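Local coordinates for protein induced by osmotic stress (Scheffersomyces stipitis, PDB 5YWN) that binds NADP(H) and probably catalyses the asymmetric reduction of ketones, including haloketones, as an NADPH-dependent short-chain reductase of the dihydroflavonol-4-reductase type, at residues 6-11 / 77-82; 59-64 / 103-108; 238-243 / 314-319. The protein carries 1 engineered substitution. All coordinates share one frame; numbering follows the deposited sequence.

In the fold
From the N terminus, strand 4-7 opens contact 1, which closes some 70 residues later when strand 74-79 lies down beside it in the parallel Rossmann sheet. Inside that loop the chain passes through 59-64, the first half of contact 2, whose partner 103-108 on helix 91-113 comes only after contact 1 has closed, so the two contacts cross. They also touch: His-79 meets Thr-103, Phe-77 meets Val-106 and Phe-6 meets Phe-64, joining sheet, helix and surface loop. Contact 3 follows in series, tying helix 238-250 to the entry of the C-terminal helix 318-332; its centre lies about 31 Å from that of contact 2, across the chain's centre.

Contact 1: residues 6-11 / 77-82; sequences FVSGAT and FLHTAS. With NAP (NADP nicotinamide-adenine-dinucleotide phosphate), chain B.
In the Rossmann fold that holds NADP, Phe-6 and Val-7 run parallel to Phe-77 and Leu-78 in the central sheet, and the strands lead into loops that meet the cofactor. Leu-78 N donates to Phe-6 O at 2.8 Å, almost straight at 175°, and Ser-8 N donates to Leu-78 O. On one face of the sheet the Phe-6 and Phe-77 rings lie side by side, their near-parallel planes (8°) displaced along each other, with Phe-6 CD1 3.3 Å from Phe-77 CE2. On the other face, Val-7 CG2 touches Leu-78 CD1. The hydroxyl of Ser-8 gathers three partners from His-79 to Ala-81. Its OG, held between backbone N and carbonyl carbon (chi1 74°), sits 2.8 Å from His-79 ND1 at the imidazole edge in a hydrogen bond, and accepts from Thr-80 N and, at 3.3 Å, from Ala-81 N. His-79 NE2 is hydrogen-bonded to Thr-103 OG1, so the imidazole is held at both nitrogens. An alanine at Ser-8 would probably leave both backbone N-H groups without this shared partner and the imidazole held at NE2 alone. Gly-9, at positive phi, passes against Ala-81 CB, where a side chain would collide. Thr-80 O accepts a hydrogen bond from the ribose hydroxyl O3D of NADP, while Thr-80 OG1 donates to Ser-8 O at 2.7 Å and receives one from a water that also donates to Gly-9 O.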
loop_
_atom_site.group_PDB
_atom_site.type_symbol
_atom_site.label_atom_id
_atom_site.label_comp_id
_atom_site.label_asym_id
_atom_site.label_seq_id
_atom_site.Cartn_x
_atom_site.Cartn_y
_atom_site.Cartn_z
ATOM N N PHE A 6 -15.724 -4.223 0.022
ATOM C CA PHE A 6 -14.889 -5.391 -0.153
ATOM C C PHE A 6 -13.403 -5.020 -0.221
ATOM O O PHE A 6 -13.039 -4.126 -0.945
ATOM C CB PHE A 6 -15.291 -6.183 -1.374
ATOM C CG PHE A 6 -14.781 -7.568 -1.382
ATOM C CD1 PHE A 6 -13.461 -7.827 -1.558
ATOM C CD2 PHE A 6 -15.627 -8.619 -1.172
ATOM C CE1 PHE A 6 -13.006 -9.105 -1.554
ATOM C CE2 PHE A 6 -15.183 -9.893 -1.141
ATOM C CZ PHE A 6 -13.873 -10.144 -1.342
ATOM N N VAL A 7 -12.584 -5.684 0.563
ATOM C CA VAL A 7 -11.154 -5.448 0.570
ATOM C C VAL A 7 -10.365 -6.730 0.325
ATOM O O VAL A 7 -10.324 -7.582 1.149
ATOM C CB VAL A 7 -10.685 -4.812 1.886
ATOM C CG1 VAL A 7 -9.200 -4.585 1.885
ATOM C CG2 VAL A 7 -11.442 -3.561 2.244
ATOM N N SER A 8 -9.722 -6.827 -0.816
ATOM C CA SER A 8 -8.860 -7.940 -1.109
ATOM C C SER A 8 -7.568 -7.912 -0.279
ATOM O O SER A 8 -7.118 -6.892 0.066
ATOM C CB SER A 8 -8.570 -8.042 -2.592
ATOM O OG SER A 8 -7.692 -7.090 -3.027
ATOM N N GLY A 9 -7.011 -9.061 0.007
ATOM C CA GLY A 9 -5.844 -9.143 0.854
ATOM C C GLY A 9 -5.965 -8.497 2.216
ATOM O O GLY A 9 -5.194 -7.686 2.568
ATOM N N ALA A 10 -6.981 -8.874 2.945
ATOM C CA ALA A 10 -7.307 -8.267 4.201
ATOM C C ALA A 10 -6.275 -8.442 5.335
ATOM O O ALA A 10 -6.310 -7.761 6.277
ATOM C CB ALA A 10 -8.653 -8.723 4.658
ATOM N N THR A 11 -5.419 -9.413 5.220
ATOM C CA THR A 11 -4.348 -9.666 6.165
ATOM C C THR A 11 -3.228 -8.621 6.231
ATOM O O THR A 11 -2.557 -8.545 7.186
ATOM C CB THR A 11 -3.727 -11.048 6.001
ATOM O OG1 THR A 11 -3.248 -11.198 4.702
ATOM C CG2 THR A 11 -4.713 -12.101 6.282
ATOM N N PHE A 77 -15.272 -1.986 -4.124
ATOM C CA PHE A 77 -14.202 -2.963 -4.110
ATOM C C PHE A 77 -12.847 -2.289 -4.040
ATOM O O PHE A 77 -12.502 -1.564 -4.901
ATOM C CB PHE A 77 -14.280 -3.892 -5.301
ATOM C CG PHE A 77 -13.480 -5.157 -5.173
ATOM C CD1 PHE A 77 -12.120 -5.142 -5.201
ATOM C CD2 PHE A 77 -14.111 -6.368 -5.016
ATOM C CE1 PHE A 77 -11.402 -6.303 -5.087
ATOM C CE2 PHE A 77 -13.406 -7.533 -4.876
ATOM C CZ PHE A 77 -12.050 -7.501 -4.925
ATOM N N LEU A 78 -12.095 -2.578 -3.013
ATOM C CA LEU A 78 -10.728 -2.152 -2.926
ATOM C C LEU A 78 -9.785 -3.342 -3.125
ATOM O O LEU A 78 -9.665 -4.200 -2.285
ATOM C CB LEU A 78 -10.502 -1.451 -1.633
ATOM C CG LEU A 78 -11.604 -0.521 -1.145
ATOM C CD1 LEU A 78 -11.359 0.030 0.218
ATOM C CD2 LEU A 78 -11.818 0.598 -2.107
ATOM N N HIS A 79 -9.141 -3.362 -4.269
ATOM C CA HIS A 79 -8.184 -4.377 -4.610
ATOM C C HIS A 79 -6.769 -3.999 -4.173
ATOM O O HIS A 79 -6.100 -3.236 -4.805
ATOM C CB HIS A 79 -8.232 -4.642 -6.096
ATOM C CG HIS A 79 -7.341 -5.753 -6.544
ATOM N ND1 HIS A 79 -7.129 -6.875 -5.802
ATOM C CD2 HIS A 79 -6.615 -5.910 -7.665
ATOM C CE1 HIS A 79 -6.318 -7.677 -6.447
ATOM N NE2 HIS A 79 -5.997 -7.116 -7.582
ATOM N N THR A 80 -6.366 -4.535 -3.053
ATOM C CA THR A 80 -5.076 -4.235 -2.470
ATOM C C THR A 80 -4.045 -5.376 -2.466
ATOM O O THR A 80 -2.895 -5.143 -2.374
ATOM C CB THR A 80 -5.215 -3.710 -1.023
ATOM O OG1 THR A 80 -5.434 -4.784 -0.151
ATOM C CG2 THR A 80 -6.337 -2.729 -0.863
ATOM N N ALA A 81 -4.513 -6.591 -2.554
ATOM C CA ALA A 81 -3.641 -7.715 -2.555
ATOM C C ALA A 81 -2.720 -7.769 -3.763
ATOM O O ALA A 81 -3.133 -7.648 -4.849
ATOM C CB ALA A 81 -4.425 -8.994 -2.428
ATOM N N SER A 82 -1.447 -7.926 -3.487
ATOM C CA SER A 82 -0.416 -8.096 -4.457
ATOM C C SER A 82 0.785 -8.769 -3.828
ATOM O O SER A 82 1.060 -8.561 -2.697
ATOM C CB SER A 82 0.054 -6.748 -4.965
ATOM O OG SER A 82 0.189 -6.744 -6.316
HETATM P PA NAP B . 1.963 -6.800 2.580
HETATM O O1A NAP B . 1.871 -6.243 3.980
HETATM O O2A NAP B . 2.800 -8.028 2.311
HETATM O O5B NAP B . 0.468 -7.084 2.052
HETATM C C5B NAP B . 0.241 -7.999 0.982
HETATM C C4B NAP B . -1.027 -8.800 1.250
HETATM O O4B NAP B . -1.556 -9.307 0.021
HETATM C C3B NAP B . -0.757 -9.984 2.165
HETATM O O3B NAP B . -1.514 -9.873 3.375
HETATM C C2B NAP B . -1.161 -11.222 1.390
HETATM O O2B NAP B . -2.185 -11.937 2.077
HETATM C C1B NAP B . -1.659 -10.734 0.038
HETATM N N9A NAP B . -0.835 -11.318 -1.050
HETATM C C8A NAP B . 0.474 -11.075 -1.259
HETATM N N7A NAP B . 0.923 -11.768 -2.337
HETATM C C5A NAP B . -0.111 -12.471 -2.835
HETATM C C6A NAP B . -0.326 -13.407 -3.962
HETATM N N6A NAP B . 0.686 -13.741 -4.799
HETATM N N1A NAP B . -1.566 -13.918 -4.126
HETATM C C2A NAP B . -2.587 -13.601 -3.306
HETATM N N3A NAP B . -2.455 -12.758 -2.266
HETATM C C4A NAP B . -1.268 -12.172 -1.981
HETATM O O3 NAP B . 2.464 -5.624 1.601
HETATM P PN NAP B . 2.070 -4.092 1.897
HETATM O O1N NAP B . 3.340 -3.315 2.140
HETATM O O2N NAP B . 0.968 -4.078 2.930
HETATM O O5D NAP B . 1.447 -3.611 0.491
HETATM C C5D NAP B . 0.035 -3.484 0.331
HETATM C C4D NAP B . -0.288 -3.069 -1.099
HETATM O O4D NAP B . 0.032 -1.688 -1.296
HETATM C C3D NAP B . 0.503 -3.880 -2.114
HETATM O O3D NAP B . -0.374 -4.657 -2.936
HETATM C C2D NAP B . 1.274 -2.878 -2.950
HETATM O O2D NAP B . 0.930 -2.999 -4.334
HETATM C C1D NAP B . 0.899 -1.502 -2.420
HETATM N N1N NAP B . 2.105 -0.769 -2.023
HETATM C C2N NAP B . 2.549 -0.855 -0.762
HETATM C C3N NAP B . 3.691 -0.168 -0.365
HETATM C C7N NAP B . 4.180 -0.269 1.049
HETATM O O7N NAP B . 5.302 0.126 1.323
HETATM N N7N NAP B . 3.374 -0.790 1.973
HETATM C C4N NAP B . 4.372 0.612 -1.287
HETATM C C5N NAP B . 3.893 0.684 -2.587
HETATM C C6N NAP B . 2.746 -0.023 -2.932
HETATM P P2B NAP B . -1.808 -13.091 3.134
HETATM O O1X NAP B . -3.007 -14.009 3.115
HETATM O O2X NAP B . -0.547 -13.701 2.572
HETATM O O3X NAP B . -1.614 -12.346 4.433
HETATM O O HOH W 1 -3.397 -6.245 0.966
#

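Contact 2: residues 59-64 / 103-108; sequences EQKGAF and TKYVLQ
The CD2-CE2 side of the Tyr-105 ring abuts the backbone of Gln-60 and Lys-61, one of two tightly packed places in this contact. Its CD2 comes within 3.2 Å of Lys-61 N, and Glu-59 O stands at the ring edge, near the plane. Lys-61 then crosses one face: with its CG anti to the carbonyl carbon (chi1 -74°), CG lies over the ring in a CH-pi contact, 3.7 Å from the Tyr-105 centroid and offset toward the rim on the CZ side. The other tight place is buried: Val-106 CG2 presses on the Phe-64 ring, 3.4 Å from CE1, and Val-55 and Leu-58 also touch the Phe-64 side chain.

The loop is the connection between strand 50-54 and helix 65-70 of the Rossmann fold, and it packs here on helix 91-113. Residues Gln-60 to Ala-63 make a type II beta turn, with Gly-62 at positive phi and a weak bond from Ala-63 N to Gln-60 O.

The fit is looser between the turn and the helix backbone, where waters do the bridging. Tyr-105 O receives one water that accepts from Gly-62 N, 2.8 Å on each arm, and, weakly, a second that accepts from Phe-64 N. The helix carbonyl thus holds the turn indirectly; Tyr-105 O is also hydrogen-bonded to Ser-109 OG. Loose too is the solvent side, where the exposed lysine runs on extended, Lys-61 CE passing 3.7 Å from Tyr-105 OH and the ammonium end reaching past the phenol.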
loop_
_atom_site.group_PDB
_atom_site.type_symbol
_atom_site.label_atom_id
_atom_site.label_comp_id
_atom_site.label_asym_id
_atom_site.label_seq_id
_atom_site.Cartn_x
_atom_site.Cartn_y
_atom_site.Cartn_z
ATOM N N GLU A 59 -4.923 -15.492 -9.385
ATOM C CA GLU A 59 -4.630 -15.594 -10.788
ATOM C C GLU A 59 -5.438 -16.678 -11.526
ATOM O O GLU A 59 -5.045 -17.132 -12.526
ATOM C CB GLU A 59 -3.147 -15.773 -11.036
ATOM C CG GLU A 59 -2.504 -16.965 -10.368
ATOM C CD GLU A 59 -1.899 -16.611 -9.032
ATOM O OE1 GLU A 59 -2.423 -15.705 -8.399
ATOM O OE2 GLU A 59 -0.956 -17.260 -8.608
ATOM N N GLN A 60 -6.544 -17.083 -10.963
ATOM C CA GLN A 60 -7.452 -17.935 -11.666
ATOM C C GLN A 60 -8.719 -17.199 -12.083
ATOM O O GLN A 60 -9.284 -16.499 -11.326
ATOM C CB GLN A 60 -7.755 -19.221 -10.898
ATOM C CG GLN A 60 -8.218 -19.074 -9.474
ATOM C CD GLN A 60 -8.723 -20.381 -8.843
ATOM O OE1 GLN A 60 -7.956 -21.284 -8.554
ATOM N NE2 GLN A 60 -10.034 -20.460 -8.627
ATOM N N LYS A 61 -9.139 -17.419 -13.309
ATOM C CA LYS A 61 -10.320 -16.823 -13.840
ATOM C C LYS A 61 -11.497 -17.141 -12.938
ATOM O O LYS A 61 -11.675 -18.235 -12.495
ATOM C CB LYS A 61 -10.592 -17.391 -15.214
ATOM C CG LYS A 61 -9.672 -16.884 -16.330
ATOM C CD LYS A 61 -10.288 -16.983 -17.722
ATOM C CE LYS A 61 -9.276 -16.717 -18.815
ATOM N NZ LYS A 61 -9.858 -16.524 -20.155
ATOM N N GLY A 62 -12.243 -16.121 -12.621
ATOM C CA GLY A 62 -13.345 -16.226 -11.700
ATOM C C GLY A 62 -13.071 -16.496 -10.227
ATOM O O GLY A 62 -13.926 -16.893 -9.529
ATOM N N ALA A 63 -11.881 -16.201 -9.780
ATOM C CA ALA A 63 -11.486 -16.462 -8.450
ATOM C C ALA A 63 -12.373 -15.784 -7.401
ATOM O O ALA A 63 -12.625 -16.352 -6.418
ATOM C CB ALA A 63 -10.073 -16.026 -8.260
ATOM N N PHE A 64 -12.831 -14.576 -7.677
ATOM C CA PHE A 64 -13.688 -13.847 -6.794
ATOM C C PHE A 64 -15.204 -14.042 -7.008
ATOM O O PHE A 64 -15.967 -13.467 -6.321
ATOM C CB PHE A 64 -13.319 -12.373 -6.797
ATOM C CG PHE A 64 -12.087 -12.049 -5.995
ATOM C CD1 PHE A 64 -10.862 -12.041 -6.573
ATOM C CD2 PHE A 64 -12.170 -11.746 -4.660
ATOM C CE1 PHE A 64 -9.734 -11.779 -5.825
ATOM C CE2 PHE A 64 -11.061 -11.466 -3.920
ATOM C CZ PHE A 64 -9.844 -11.494 -4.501
ATOM N N THR A 103 -5.410 -9.056 -11.051
ATOM C CA THR A 103 -6.117 -7.829 -11.256
ATOM C C THR A 103 -7.163 -7.876 -12.411
ATOM O O THR A 103 -8.245 -7.512 -12.234
ATOM C CB THR A 103 -5.165 -6.618 -11.359
ATOM O OG1 THR A 103 -4.475 -6.425 -10.135
ATOM C CG2 THR A 103 -5.871 -5.432 -11.700
ATOM N N LYS A 104 -6.779 -8.422 -13.539
ATOM C CA LYS A 104 -7.630 -8.609 -14.672
ATOM C C LYS A 104 -8.853 -9.483 -14.313
ATOM O O LYS A 104 -9.938 -9.176 -14.647
ATOM C CB LYS A 104 -6.815 -9.307 -15.777
ATOM C CG LYS A 104 -5.841 -8.436 -16.523
ATOM C CD LYS A 104 -5.291 -9.109 -17.754
ATOM C CE LYS A 104 -4.189 -8.312 -18.374
ATOM N NZ LYS A 104 -3.682 -8.855 -19.641
ATOM N N TYR A 105 -8.630 -10.558 -13.614
ATOM C CA TYR A 105 -9.680 -11.452 -13.157
ATOM C C TYR A 105 -10.646 -10.869 -12.081
ATOM O O TYR A 105 -11.797 -11.175 -12.084
ATOM C CB TYR A 105 -9.128 -12.829 -12.826
ATOM C CG TYR A 105 -8.392 -13.483 -13.968
ATOM C CD1 TYR A 105 -8.448 -12.979 -15.230
ATOM C CD2 TYR A 105 -7.635 -14.593 -13.765
ATOM C CE1 TYR A 105 -7.785 -13.574 -16.267
ATOM C CE2 TYR A 105 -6.982 -15.210 -14.782
ATOM C CZ TYR A 105 -7.045 -14.679 -16.027
ATOM O OH TYR A 105 -6.408 -15.286 -17.018
ATOM N N VAL A 106 -10.139 -10.047 -11.185
ATOM C CA VAL A 106 -10.993 -9.407 -10.213
ATOM C C VAL A 106 -11.995 -8.500 -10.940
ATOM O O VAL A 106 -13.130 -8.556 -10.693
ATOM C CB VAL A 106 -10.172 -8.549 -9.222
ATOM C CG1 VAL A 106 -10.987 -7.534 -8.473
ATOM C CG2 VAL A 106 -9.491 -9.419 -8.227
ATOM N N LEU A 107 -11.486 -7.682 -11.827
ATOM C CA LEU A 107 -12.304 -6.765 -12.519
ATOM C C LEU A 107 -13.367 -7.483 -13.354
ATOM O O LEU A 107 -14.460 -7.084 -13.369
ATOM C CB LEU A 107 -11.474 -5.815 -13.347
ATOM C CG LEU A 107 -10.516 -4.911 -12.602
ATOM C CD1 LEU A 107 -9.578 -4.210 -13.549
ATOM C CD2 LEU A 107 -11.236 -3.944 -11.721
ATOM N N GLN A 108 -12.986 -8.540 -14.012
ATOM C CA GLN A 108 -13.896 -9.301 -14.771
ATOM C C GLN A 108 -14.978 -9.937 -13.872
ATOM O O GLN A 108 -16.096 -9.964 -14.220
ATOM C CB GLN A 108 -13.186 -10.342 -15.596
ATOM C CG GLN A 108 -14.113 -11.135 -16.465
ATOM C CD GLN A 108 -14.666 -10.345 -17.607
ATOM O OE1 GLN A 108 -13.944 -9.817 -18.387
ATOM N NE2 GLN A 108 -15.942 -10.287 -17.702
HETATM O O HOH W 2 -12.511 -13.500 -13.491
HETATM O O HOH W 3 -11.616 -13.173 -9.937
#

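Contact 3: residues 238-243 / 314-319; sequences VRDVAK and EYFDFE
A surface contact of stacked cation and ring, with a carboxylate gripping the backbone beside it, joins the first turn of helix 238-250 to the residues leading into the C-terminal helix 318-332. The guanidinium of Arg-239 lies flat on one face of Phe-316, planes 9° apart, with CZ 4.0 Å from the ring centroid in a cation-pi contact offset toward the CE1-CZ rim. A bend at chi3 (-76°) folds the arginine over the ring, and its CB also reaches Phe-316 CE2. Salt bridges of NH2 to Asp-237 and NH1 to Asp-324 probably help hold the guanidinium's orientation, the latter reaching helix 318-332 itself.

Asp-240 works at the edge of the same ring. Its OD2 accepts Phe-316 N at 2.8 Å through the syn lone pair, and comes 3.4 Å from Phe-316 CD2. A water donating to OD2 and to Phe-316 O adds a second link to that residue's backbone. On the other oxygen, a water donates to OD1 and to Glu-314 O while accepting from Lys-243 NZ, which also makes a long salt bridge of 3.7 Å to OD1. Tyr-315 packs its CD1 against Asp-240 CG. Just after Phe-316, Asp-317 takes the N-cap position of helix 318-332, its side chain capping a backbone N.

The buried carboxylate of Asp-240 is thus met on both oxygens, and the ammonium of Lys-243 together with these donors would probably help keep it ionised, and so a charged acceptor for Phe-316 N.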
loop_
_atom_site.group_PDB
_atom_site.type_symbol
_atom_site.label_atom_id
_atom_site.label_comp_id
_atom_site.label_asym_id
_atom_site.label_seq_id
_atom_site.Cartn_x
_atom_site.Cartn_y
_atom_site.Cartn_z
ATOM N N VAL A 238 0.954 5.416 6.640
ATOM C CA VAL A 238 -0.012 4.404 6.323
ATOM C C VAL A 238 -1.441 4.931 6.518
ATOM O O VAL A 238 -2.288 4.621 5.770
ATOM C CB VAL A 238 0.257 3.086 7.065
ATOM C CG1 VAL A 238 0.066 3.253 8.529
ATOM C CG2 VAL A 238 -0.653 1.985 6.582
ATOM N N ARG A 239 -1.643 5.730 7.532
ATOM C CA ARG A 239 -2.903 6.302 7.821
ATOM C C ARG A 239 -3.374 7.282 6.738
ATOM O O ARG A 239 -4.510 7.352 6.444
ATOM C CB ARG A 239 -2.954 6.866 9.206
ATOM C CG ARG A 239 -2.698 5.844 10.279
ATOM C CD ARG A 239 -2.210 6.471 11.552
ATOM N NE ARG A 239 -0.831 6.876 11.487
ATOM C CZ ARG A 239 -0.160 7.398 12.490
ATOM N NH1 ARG A 239 -0.731 7.575 13.654
ATOM N NH2 ARG A 239 1.062 7.741 12.335
ATOM N N ASP A 240 -2.435 8.019 6.188
ATOM C CA ASP A 240 -2.675 8.823 5.036
ATOM C C ASP A 240 -3.038 8.014 3.762
ATOM O O ASP A 240 -3.886 8.382 3.051
ATOM C CB ASP A 240 -1.534 9.776 4.807
ATOM C CG ASP A 240 -1.391 10.790 5.911
ATOM O OD1 ASP A 240 -2.373 11.265 6.387
ATOM O OD2 ASP A 240 -0.297 11.095 6.282
ATOM N N VAL A 241 -2.370 6.891 3.540
ATOM C CA VAL A 241 -2.695 6.036 2.435
ATOM C C VAL A 241 -4.115 5.496 2.554
ATOM O O VAL A 241 -4.854 5.516 1.613
ATOM C CB VAL A 241 -1.706 4.906 2.209
ATOM C CG1 VAL A 241 -2.124 4.132 0.993
ATOM C CG2 VAL A 241 -0.332 5.452 1.986
ATOM N N ALA A 242 -4.476 5.107 3.751
ATOM C CA ALA A 242 -5.804 4.646 4.016
ATOM C C ALA A 242 -6.879 5.719 3.769
ATOM O O ALA A 242 -7.817 5.463 3.145
ATOM C CB ALA A 242 -5.917 4.058 5.400
ATOM N N LYS A 243 -6.631 6.919 4.216
ATOM C CA LYS A 243 -7.512 8.018 3.990
ATOM C C LYS A 243 -7.657 8.283 2.517
ATOM O O LYS A 243 -8.699 8.590 2.093
ATOM C CB LYS A 243 -7.112 9.260 4.748
ATOM C CG LYS A 243 -7.315 9.150 6.234
ATOM C CD LYS A 243 -7.141 10.452 6.978
ATOM C CE LYS A 243 -5.699 10.817 7.195
ATOM N NZ LYS A 243 -5.535 11.958 8.080
ATOM N N GLU A 314 -4.105 17.213 5.205
ATOM C CA GLU A 314 -2.697 17.292 5.448
ATOM C C GLU A 314 -2.121 15.947 5.920
ATOM O O GLU A 314 -2.775 15.210 6.606
ATOM C CB GLU A 314 -2.392 18.376 6.464
ATOM C CG GLU A 314 -2.571 19.785 5.968
ATOM C CD GLU A 314 -1.750 20.135 4.760
ATOM O OE1 GLU A 314 -0.648 19.634 4.553
ATOM O OE2 GLU A 314 -2.234 20.956 4.010
ATOM N N TYR A 315 -0.915 15.652 5.498
ATOM C CA TYR A 315 -0.241 14.419 5.825
ATOM C C TYR A 315 0.441 14.418 7.199
ATOM O O TYR A 315 0.803 15.400 7.673
ATOM C CB TYR A 315 0.781 14.090 4.736
ATOM C CG TYR A 315 0.269 13.815 3.332
ATOM C CD1 TYR A 315 -0.953 13.206 3.098
ATOM C CD2 TYR A 315 1.037 14.132 2.243
ATOM C CE1 TYR A 315 -1.388 12.951 1.823
ATOM C CE2 TYR A 315 0.614 13.895 0.972
ATOM C CZ TYR A 315 -0.580 13.296 0.749
ATOM O OH TYR A 315 -0.961 13.084 -0.512
ATOM N N PHE A 316 0.593 13.254 7.786
ATOM C CA PHE A 316 1.397 13.037 8.936
ATOM C C PHE A 316 2.837 13.348 8.537
ATOM O O PHE A 316 3.271 12.982 7.508
ATOM C CB PHE A 316 1.298 11.587 9.376
ATOM C CG PHE A 316 0.081 11.252 10.173
ATOM C CD1 PHE A 316 0.056 11.452 11.508
ATOM C CD2 PHE A 316 -1.023 10.753 9.578
ATOM C CE1 PHE A 316 -1.048 11.132 12.261
ATOM C CE2 PHE A 316 -2.133 10.438 10.308
ATOM C CZ PHE A 316 -2.143 10.618 11.657
ATOM N N ASP A 317 3.546 14.049 9.381
ATOM C CA ASP A 317 4.947 14.284 9.150
ATOM C C ASP A 317 5.802 13.076 9.495
ATOM O O ASP A 317 5.367 12.203 10.131
ATOM C CB ASP A 317 5.404 15.589 9.766
ATOM C CG ASP A 317 5.693 15.502 11.235
ATOM O OD1 ASP A 317 5.636 14.458 11.810
ATOM O OD2 ASP A 317 6.054 16.529 11.817
ATOM N N PHE A 318 7.016 13.071 9.027
ATOM C CA PHE A 318 7.881 11.920 9.118
ATOM C C PHE A 318 8.177 11.498 10.557
ATOM O O PHE A 318 8.120 10.368 10.884
ATOM C CB PHE A 318 9.168 12.194 8.352
ATOM C CG PHE A 318 10.209 11.155 8.522
ATOM C CD1 PHE A 318 10.190 10.034 7.772
ATOM C CD2 PHE A 318 11.224 11.329 9.393
ATOM C CE1 PHE A 318 11.137 9.071 7.925
ATOM C CE2 PHE A 318 12.180 10.367 9.558
ATOM C CZ PHE A 318 12.139 9.241 8.827
ATOM N N GLU A 319 8.445 12.457 11.392
ATOM C CA GLU A 319 8.712 12.203 12.779
ATOM C C GLU A 319 7.502 11.546 13.456
ATOM O O GLU A 319 7.653 10.644 14.167
ATOM C CB GLU A 319 9.102 13.485 13.474
ATOM C CG GLU A 319 9.302 13.359 14.951
ATOM C CD GLU A 319 10.162 14.433 15.601
ATOM O OE1 GLU A 319 10.234 14.432 16.792
ATOM O OE2 GLU A 319 10.767 15.231 14.960
HETATM O O HOH W 4 2.393 11.131 5.501
HETATM O O HOH W 5 -2.958 13.086 7.942
#